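Local coordinates for protein peptidyl-prolyl cis-trans isomerase (Hirschia baltica, PDB 5EX2) that probably catalyses cis-trans isomerisation of peptidyl-prolyl bonds as a periplasmic cyclophilin-type folding helper, at residues I43-V54 / L89-F98. Sequence-based numbering, arbitrary orientation.
Sequences IAPNHVAQIRKV and LEAVDGEFVF
I43 meets F98 where the loop 89-98, having run antiparallel to helix 45-57, enters strand 98-100; the helix is one of those packed on the closed eight-stranded barrel of the cyclophilin fold. The I43 CA lies over one face of the F98 ring, offset toward its rim, and CG1 of I43 comes within 4.0 Å of CE1 of F98. A water joins the two backbones, donating to the carbonyl oxygens of I43 and V97. A44 is the N-cap residue, but the carboxylate of E95 supplies acceptors to the first turn: N46 N to OE2 of E95 measures 2.9 Å and is nearly straight (165°), and H47 N to OE1 of E95 measures 2.8 Å, both on syn sides. H47 adds ND1 to that same OE1 of E95 at 2.7 Å from the anti side; two donors thus grip OE1, and the in-plane ND1 bond with V92 CG1 over one imidazole face, a CH-pi contact, should restrict the ring's turning. Q50, bent at chi2 (83°), donates from NE2 to O of E90 at 2.9 Å, nearly along the carbonyl axis, but the bond is bent (144°) and the oxygen tilted from the amide plane. Finally, V54 CG2 lies 3.7 Å from both CD1 and CD2 of L89.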
loop_
_atom_site.group_PDB
_atom_site.type_symbol
_atom_site.label_atom_id
_atom_site.label_comp_id
_atom_site.label_asym_id
_atom_site.label_seq_id
_atom_site.Cartn_x
_atom_site.Cartn_y
_atom_site.Cartn_z
ATOM N N ILE A 43 6.646 5.061 5.880
ATOM C CA ILE A 43 5.603 4.559 6.764
ATOM C C ILE A 43 6.070 3.312 7.525
ATOM O O ILE A 43 5.822 3.170 8.725
ATOM C CB ILE A 43 4.320 4.267 5.964
ATOM C CG1 ILE A 43 3.784 5.575 5.368
ATOM C CG2 ILE A 43 3.281 3.577 6.840
ATOM C CD1 ILE A 43 2.606 5.406 4.436
ATOM N N ALA A 44 6.761 2.419 6.828
ATOM C CA ALA A 44 7.231 1.177 7.430
ATOM C C ALA A 44 8.576 0.784 6.824
ATOM O O ALA A 44 8.653 -0.131 6.018
ATOM C CB ALA A 44 6.204 0.086 7.239
ATOM N N PRO A 45 9.648 1.501 7.202
ATOM C CA PRO A 45 10.934 1.310 6.524
ATOM C C PRO A 45 11.475 -0.116 6.590
ATOM O O PRO A 45 11.971 -0.626 5.588
ATOM C CB PRO A 45 11.881 2.254 7.270
ATOM C CG PRO A 45 11.179 2.660 8.511
ATOM C CD PRO A 45 9.715 2.544 8.238
ATOM N N ASN A 46 11.395 -0.760 7.750
ATOM C CA ASN A 46 11.968 -2.099 7.867
ATOM C C ASN A 46 11.129 -3.131 7.135
ATOM O O ASN A 46 11.652 -4.102 6.599
ATOM C CB ASN A 46 12.135 -2.480 9.333
ATOM C CG ASN A 46 13.172 -1.631 10.021
ATOM O OD1 ASN A 46 14.213 -1.317 9.444
ATOM N ND2 ASN A 46 12.899 -1.247 11.258
ATOM N N HIS A 47 9.818 -2.942 7.089
ATOM C CA HIS A 47 8.995 -3.855 6.302
ATOM C C HIS A 47 9.250 -3.699 4.818
ATOM O O HIS A 47 9.306 -4.686 4.097
ATOM C CB HIS A 47 7.517 -3.647 6.609
ATOM C CG HIS A 47 7.068 -4.362 7.843
ATOM N ND1 HIS A 47 7.365 -3.904 9.105
ATOM C CD2 HIS A 47 6.390 -5.521 8.009
ATOM C CE1 HIS A 47 6.874 -4.745 10.004
ATOM N NE2 HIS A 47 6.279 -5.734 9.364
ATOM N N VAL A 48 9.429 -2.469 4.359
ATOM C CA VAL A 48 9.731 -2.255 2.948
ATOM C C VAL A 48 11.049 -2.928 2.572
ATOM O O VAL A 48 11.149 -3.567 1.514
ATOM C CB VAL A 48 9.756 -0.742 2.630
ATOM C CG1 VAL A 48 10.450 -0.430 1.303
ATOM C CG2 VAL A 48 8.335 -0.209 2.644
ATOM N N ALA A 49 12.053 -2.826 3.434
ATOM C CA ALA A 49 13.316 -3.506 3.174
ATOM C C ALA A 49 13.095 -5.020 3.156
ATOM O O ALA A 49 13.657 -5.739 2.330
ATOM C CB ALA A 49 14.360 -3.132 4.205
ATOM N N GLN A 50 12.283 -5.514 4.080
ATOM C CA GLN A 50 11.970 -6.944 4.129
ATOM C C GLN A 50 11.313 -7.422 2.848
ATOM O O GLN A 50 11.676 -8.467 2.301
ATOM C CB GLN A 50 11.070 -7.233 5.321
ATOM C CG GLN A 50 10.671 -8.696 5.506
ATOM C CD GLN A 50 11.714 -9.526 6.229
ATOM O OE1 GLN A 50 12.824 -9.071 6.497
ATOM N NE2 GLN A 50 11.342 -10.753 6.576
ATOM N N ILE A 51 10.337 -6.678 2.347
ATOM C CA ILE A 51 9.633 -7.102 1.139
ATOM C C ILE A 51 10.593 -7.135 -0.046
ATOM O O ILE A 51 10.602 -8.096 -0.795
ATOM C CB ILE A 51 8.430 -6.195 0.838
ATOM C CG1 ILE A 51 7.369 -6.332 1.955
ATOM C CG2 ILE A 51 7.838 -6.503 -0.525
ATOM C CD1 ILE A 51 6.821 -7.743 2.195
ATOM N N ARG A 52 11.418 -6.112 -0.212
ATOM C CA ARG A 52 12.405 -6.158 -1.295
ATOM C C ARG A 52 13.289 -7.393 -1.194
ATOM O O ARG A 52 13.549 -8.072 -2.190
ATOM C CB ARG A 52 13.299 -4.920 -1.290
ATOM C CG ARG A 52 12.597 -3.630 -1.615
ATOM C CD ARG A 52 13.592 -2.568 -2.053
ATOM N NE ARG A 52 12.967 -1.253 -2.070
ATOM C CZ ARG A 52 13.072 -0.359 -1.097
ATOM N NH1 ARG A 52 13.803 -0.602 -0.014
ATOM N NH2 ARG A 52 12.450 0.800 -1.221
ATOM N N LYS A 53 13.756 -7.672 0.009
ATOM C CA LYS A 53 14.608 -8.817 0.262
ATOM C C LYS A 53 13.905 -10.116 -0.110
ATOM O O LYS A 53 14.470 -10.946 -0.814
ATOM C CB LYS A 53 15.020 -8.817 1.734
ATOM C CG LYS A 53 15.854 -9.994 2.181
ATOM C CD LYS A 53 16.152 -9.894 3.680
ATOM C CE LYS A 53 16.914 -11.112 4.191
ATOM N NZ LYS A 53 18.338 -11.110 3.760
ATOM N N VAL A 54 12.679 -10.311 0.364
ATOM C CA VAL A 54 11.982 -11.569 0.090
ATOM C C VAL A 54 11.678 -11.707 -1.409
ATOM O O VAL A 54 11.874 -12.765 -2.000
ATOM C CB VAL A 54 10.692 -11.682 0.936
ATOM C CG1 VAL A 54 9.937 -12.959 0.615
ATOM C CG2 VAL A 54 11.037 -11.655 2.415
ATOM N N LEU A 89 14.904 -16.947 6.621
ATOM C CA LEU A 89 14.298 -15.627 6.651
ATOM C C LEU A 89 13.950 -15.271 8.086
ATOM O O LEU A 89 13.352 -16.087 8.788
ATOM C CB LEU A 89 13.054 -15.606 5.767
ATOM C CG LEU A 89 12.358 -14.273 5.581
ATOM C CD1 LEU A 89 13.288 -13.263 4.930
ATOM C CD2 LEU A 89 11.130 -14.510 4.729
ATOM N N GLU A 90 14.361 -14.086 8.525
ATOM C CA GLU A 90 14.075 -13.623 9.877
ATOM C C GLU A 90 12.830 -12.756 9.922
ATOM O O GLU A 90 12.451 -12.112 8.932
ATOM C CB GLU A 90 15.269 -12.849 10.444
ATOM C CG GLU A 90 16.535 -13.682 10.594
ATOM C CD GLU A 90 16.367 -14.832 11.569
ATOM O OE1 GLU A 90 15.771 -14.618 12.647
ATOM O OE2 GLU A 90 16.818 -15.953 11.248
ATOM N N ALA A 91 12.204 -12.724 11.090
ATOM C CA ALA A 91 11.044 -11.885 11.307
ATOM C C ALA A 91 11.462 -10.427 11.374
ATOM O O ALA A 91 12.643 -10.100 11.540
ATOM C CB ALA A 91 10.331 -12.297 12.586
ATOM N N VAL A 92 10.473 -9.556 11.241
ATOM C CA VAL A 92 10.692 -8.124 11.324
ATOM C C VAL A 92 9.814 -7.564 12.438
ATOM O O VAL A 92 8.664 -7.961 12.581
ATOM C CB VAL A 92 10.397 -7.456 9.955
ATOM C CG1 VAL A 92 9.046 -7.894 9.409
ATOM C CG2 VAL A 92 10.500 -5.946 10.047
ATOM N N ASP A 93 10.364 -6.653 13.234
ATOM C CA ASP A 93 9.610 -6.082 14.343
ATOM C C ASP A 93 8.456 -5.250 13.821
ATOM O O ASP A 93 8.563 -4.601 12.773
ATOM C CB ASP A 93 10.498 -5.212 15.238
ATOM C CG ASP A 93 11.390 -6.023 16.160
ATOM O OD1 ASP A 93 11.262 -7.262 16.179
ATOM O OD2 ASP A 93 12.218 -5.413 16.872
ATOM N N GLY A 94 7.362 -5.242 14.573
ATOM C CA GLY A 94 6.180 -4.511 14.171
ATOM C C GLY A 94 6.479 -3.042 13.930
ATOM O O GLY A 94 7.271 -2.417 14.649
ATOM N N GLU A 95 5.844 -2.508 12.893
ATOM C CA GLU A 95 5.896 -1.101 12.542
ATOM C C GLU A 95 4.461 -0.672 12.317
ATOM O O GLU A 95 4.005 -0.563 11.170
ATOM C CB GLU A 95 6.742 -0.854 11.287
ATOM C CG GLU A 95 8.236 -0.956 11.498
ATOM C CD GLU A 95 9.008 -0.795 10.204
ATOM O OE1 GLU A 95 8.678 -1.506 9.224
ATOM O OE2 GLU A 95 9.949 0.033 10.161
ATOM N N PHE A 96 3.740 -0.413 13.399
ATOM C CA PHE A 96 2.309 -0.181 13.299
ATOM C C PHE A 96 1.973 1.298 13.160
ATOM O O PHE A 96 0.894 1.660 12.693
ATOM C CB PHE A 96 1.593 -0.740 14.526
ATOM C CG PHE A 96 1.877 -2.203 14.809
ATOM C CD1 PHE A 96 2.184 -3.097 13.810
ATOM C CD2 PHE A 96 1.827 -2.669 16.111
ATOM C CE1 PHE A 96 2.432 -4.430 14.124
ATOM C CE2 PHE A 96 2.071 -3.999 16.412
ATOM C CZ PHE A 96 2.379 -4.870 15.414
ATOM N N VAL A 97 2.891 2.134 13.615
ATOM C CA VAL A 97 2.750 3.580 13.502
ATOM C C VAL A 97 4.111 4.144 13.154
ATOM O O VAL A 97 5.125 3.456 13.279
ATOM C CB VAL A 97 2.239 4.233 14.808
ATOM C CG1 VAL A 97 0.882 3.691 15.201
ATOM C CG2 VAL A 97 3.231 4.034 15.946
ATOM N N PHE A 98 4.145 5.392 12.706
ATOM C CA PHE A 98 5.403 6.078 12.513
ATOM C C PHE A 98 5.310 7.456 13.141
ATOM O O PHE A 98 4.222 7.989 13.344
ATOM C CB PHE A 98 5.793 6.149 11.027
ATOM C CG PHE A 98 4.885 6.967 10.153
ATOM C CD1 PHE A 98 3.648 6.489 9.763
ATOM C CD2 PHE A 98 5.310 8.189 9.656
ATOM C CE1 PHE A 98 2.834 7.231 8.923
ATOM C CE2 PHE A 98 4.499 8.931 8.823
ATOM C CZ PHE A 98 3.261 8.454 8.456
HETATM O O HOH W 1 6.835 2.767 11.212
HETATM O O HOH W 2 10.855 -3.071 12.398
#